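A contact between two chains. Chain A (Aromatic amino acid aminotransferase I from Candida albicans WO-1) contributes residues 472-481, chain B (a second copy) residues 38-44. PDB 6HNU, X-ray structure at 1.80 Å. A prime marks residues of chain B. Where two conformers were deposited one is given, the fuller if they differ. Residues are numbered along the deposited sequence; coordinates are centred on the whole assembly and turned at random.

Chain A 472-481: DQLVVGLEKF
Chain B, residues 38-44: PGITFLG

How do the two backbones meet? Residues 472-481 of chain A lie within a longer helix, with phi/psi near -65/-40 and i to i+4 hydrogen bonds such as Gly477 N to Gln473 O at 2.8 Å and Phe481 N to Gly477 O at 2.9 Å. Chain B is extended at Ile40′ (-108/123), Thr41′ (-85/107) and Phe42′ (-88/103), with Leu43′ at -114/10. The register is set by Gly477 and Thr41′, whose CA atoms are 5.2 Å apart. Chain B runs across the helix rather than alongside it, with Leu43′ by Leu474 and Leu478, Thr41′ on Gly477, and Gly39′ on the side of Lys480. Alternation from Ile40′ to Leu43′ sends the CA-to-CB bonds of Thr41′ and Leu43′ toward the helix, while that of Ile40′ points away. The two stretches together bury 266 Å².

Why is there a glycine at 477? Its missing side chain makes room for Thr41′: Gly477 CA lies 3.7 Å from Thr41′ CB, so the side chain of Thr41′ rests directly on the helix backbone. A CB built ideally on Gly477 would point toward chain B and fall 2.7 Å from Thr41′ CG2, a clash, and 3.2 Å from Leu43′ CD1, which is tight. Thr41′ is the most heavily covered residue of the contact. Its chi1 of -52° (m) places the methyl against the helix backbone, CG2 being 3.4 Å from Gln473 O, and leaves OG1 facing water, 4.1 Å from Val476 CG1. A small side chain with one apolar and one polar branch suits this position on both counts.

What fills the apolar end of the contact? Leu43′, buried in the m,t rotamer (-57°, -178°), extends CD1 to the helix, where it lies 3.9 Å from Leu474 CD1 and 4.0 Å from Leu478 CD2. These two leucines are one helical turn apart and adopt different rotamers. Leu474 is t,p (175°, 66°); its CA-to-CB bond points away from chain B, but the end of the side chain comes nearer. Leu478 is m,t (-68°, 177°) and starts out sideways, its end again approaching Leu43′. Branched aliphatic ends suit this buried place, since they pack without leaving a polar group to satisfy.

How do the polar groups join without a direct hydrogen bond across the stretches? Three waters connect them. Gln473, at chi1 -73° and chi2 -36° (both m) with chi3 -71°, receives a hydrogen bond from water 1 at OE1 (2.8 Å), and that water is 2.6 Å from Thr41′ OG1. Gln473 NE2 donates to Asp472 OD2 at 2.8 Å. The CA-to-CB bond of Lys480 points toward chain B, and the side chain is extended, m,t,t,t (-70°, 173°, 179°, -164°), yet its NZ stops 4.1 Å from Gly39′ O. Waters 2 and 3 each accept from Lys480 NZ at 2.9 Å and donate to Gly39′ O, at 3.0 and 2.6 Å respectively. Water 2 also bonds Thr41′ OG1 at 2.6 Å. Gly39′ has phi/psi of 91/-25, where a CB would jam against the preceding carbonyl oxygen, so this backbone itself calls for glycine.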

# COMPACT_ATOMS: atom_id res chain seq x y z
N ASP A 472 -24.67 7.03 25.51
CA ASP A 472 -26.11 7.00 25.85
C ASP A 472 -26.79 5.99 24.93
O ASP A 472 -27.68 5.28 25.42
CB ASP A 472 -26.72 8.40 25.81
CG ASP A 472 -26.83 9.00 24.42
OD1 ASP A 472 -25.80 9.09 23.73
OD2 ASP A 472 -27.96 9.40 24.05
N GLN A 473 -26.39 5.91 23.67
CA GLN A 473 -26.99 4.99 22.67
C GLN A 473 -26.51 3.57 22.99
O GLN A 473 -27.29 2.62 22.84
CB GLN A 473 -26.63 5.41 21.24
CG GLN A 473 -27.35 6.66 20.75
CD GLN A 473 -28.77 6.71 21.28
OE1 GLN A 473 -29.64 5.94 20.87
NE2 GLN A 473 -29.00 7.61 22.22
N LEU A 474 -25.29 3.43 23.48
CA LEU A 474 -24.77 2.11 23.87
C LEU A 474 -25.69 1.50 24.93
O LEU A 474 -26.07 0.32 24.76
CB LEU A 474 -23.36 2.29 24.39
CG LEU A 474 -22.72 1.03 24.95
CD1 LEU A 474 -22.50 -0.02 23.86
CD2 LEU A 474 -21.41 1.40 25.63
N VAL A 475 -26.06 2.25 25.96
CA VAL A 475 -26.91 1.71 27.07
C VAL A 475 -28.30 1.42 26.49
O VAL A 475 -28.91 0.43 26.91
CB VAL A 475 -26.98 2.61 28.32
CG1 VAL A 475 -25.60 2.82 28.93
CG2 VAL A 475 -27.64 3.94 28.03
N VAL A 476 -28.77 2.23 25.53
CA VAL A 476 -30.06 1.98 24.82
C VAL A 476 -29.97 0.60 24.15
O VAL A 476 -30.86 -0.25 24.40
CB VAL A 476 -30.38 3.08 23.79
CG1 VAL A 476 -31.49 2.65 22.84
CG2 VAL A 476 -30.73 4.39 24.48
N GLY A 477 -28.92 0.38 23.36
CA GLY A 477 -28.69 -0.88 22.63
C GLY A 477 -28.60 -2.08 23.57
O GLY A 477 -29.17 -3.13 23.24
N LEU A 478 -27.88 -1.98 24.68
CA LEU A 478 -27.66 -3.17 25.53
C LEU A 478 -28.93 -3.51 26.30
O LEU A 478 -29.14 -4.68 26.55
CB LEU A 478 -26.45 -2.95 26.42
CG LEU A 478 -25.14 -2.90 25.63
CD1 LEU A 478 -23.98 -2.60 26.55
CD2 LEU A 478 -24.92 -4.22 24.90
N GLU A 479 -29.77 -2.53 26.64
CA GLU A 479 -31.08 -2.84 27.27
C GLU A 479 -31.93 -3.61 26.26
O GLU A 479 -32.57 -4.60 26.66
CB GLU A 479 -31.77 -1.58 27.81
CG GLU A 479 -33.16 -1.87 28.36
CD GLU A 479 -33.77 -0.71 29.11
OE1 GLU A 479 -33.39 0.43 28.81
OE2 GLU A 479 -34.63 -0.96 29.99
N LYS A 480 -31.90 -3.22 24.99
CA LYS A 480 -32.63 -3.93 23.91
C LYS A 480 -32.06 -5.34 23.72
O LYS A 480 -32.84 -6.26 23.50
CB LYS A 480 -32.57 -3.09 22.63
CG LYS A 480 -33.42 -1.84 22.74
CD LYS A 480 -33.29 -0.87 21.59
CE LYS A 480 -34.20 0.33 21.80
NZ LYS A 480 -34.39 1.11 20.55
N PHE A 481 -30.74 -5.51 23.82
CA PHE A 481 -30.10 -6.83 23.72
C PHE A 481 -30.58 -7.70 24.88
O PHE A 481 -30.89 -8.90 24.69
CB PHE A 481 -28.58 -6.73 23.66
CG PHE A 481 -27.96 -8.05 23.30
CD1 PHE A 481 -28.13 -8.56 22.03
CD2 PHE A 481 -27.30 -8.82 24.25
CE1 PHE A 481 -27.57 -9.78 21.68
CE2 PHE A 481 -26.80 -10.06 23.91
CZ PHE A 481 -26.95 -10.54 22.63
N PRO B 38 -31.74 4.00 11.21
CA PRO B 38 -32.15 4.44 12.54
C PRO B 38 -33.20 3.45 13.08
O PRO B 38 -33.80 2.70 12.30
CB PRO B 38 -32.71 5.85 12.34
CG PRO B 38 -32.34 6.22 10.91
CD PRO B 38 -32.23 4.91 10.16
N GLY B 39 -33.38 3.45 14.39
CA GLY B 39 -34.14 2.42 15.11
C GLY B 39 -33.23 1.29 15.57
O GLY B 39 -33.58 0.62 16.57
N ILE B 40 -32.09 1.10 14.90
CA ILE B 40 -31.12 0.01 15.22
C ILE B 40 -29.89 0.65 15.86
O ILE B 40 -29.32 1.58 15.24
CB ILE B 40 -30.79 -0.84 13.98
CG1 ILE B 40 -32.08 -1.37 13.36
CG2 ILE B 40 -29.83 -1.96 14.35
CD1 ILE B 40 -31.93 -2.65 12.57
N THR B 41 -29.54 0.22 17.08
CA THR B 41 -28.24 0.56 17.70
C THR B 41 -27.23 -0.45 17.19
O THR B 41 -27.35 -1.63 17.57
CB THR B 41 -28.32 0.57 19.23
OG1 THR B 41 -29.42 1.41 19.55
CG2 THR B 41 -27.04 1.06 19.86
N PHE B 42 -26.34 -0.02 16.30
CA PHE B 42 -25.39 -0.88 15.57
C PHE B 42 -24.10 -1.07 16.39
O PHE B 42 -23.25 -0.15 16.36
CB PHE B 42 -25.08 -0.31 14.18
CG PHE B 42 -24.30 -1.29 13.33
CD1 PHE B 42 -24.97 -2.25 12.59
CD2 PHE B 42 -22.92 -1.28 13.31
CE1 PHE B 42 -24.26 -3.16 11.80
CE2 PHE B 42 -22.21 -2.21 12.55
CZ PHE B 42 -22.89 -3.14 11.81
N LEU B 43 -23.94 -2.22 17.04
CA LEU B 43 -22.78 -2.51 17.95
C LEU B 43 -21.92 -3.63 17.34
O LEU B 43 -20.97 -4.07 18.04
CB LEU B 43 -23.28 -2.85 19.36
CG LEU B 43 -24.16 -1.78 20.03
CD1 LEU B 43 -24.57 -2.18 21.43
CD2 LEU B 43 -23.43 -0.45 20.07
N GLY B 44 -22.19 -4.02 16.08
CA GLY B 44 -21.59 -5.21 15.43
C GLY B 44 -20.32 -4.87 14.66
O GLY B 44 -19.68 -5.80 14.12
O HOH W 1 -29.18 3.92 19.04
O HOH W 2 -31.93 0.92 19.11
O HOH W 3 -35.64 0.18 18.09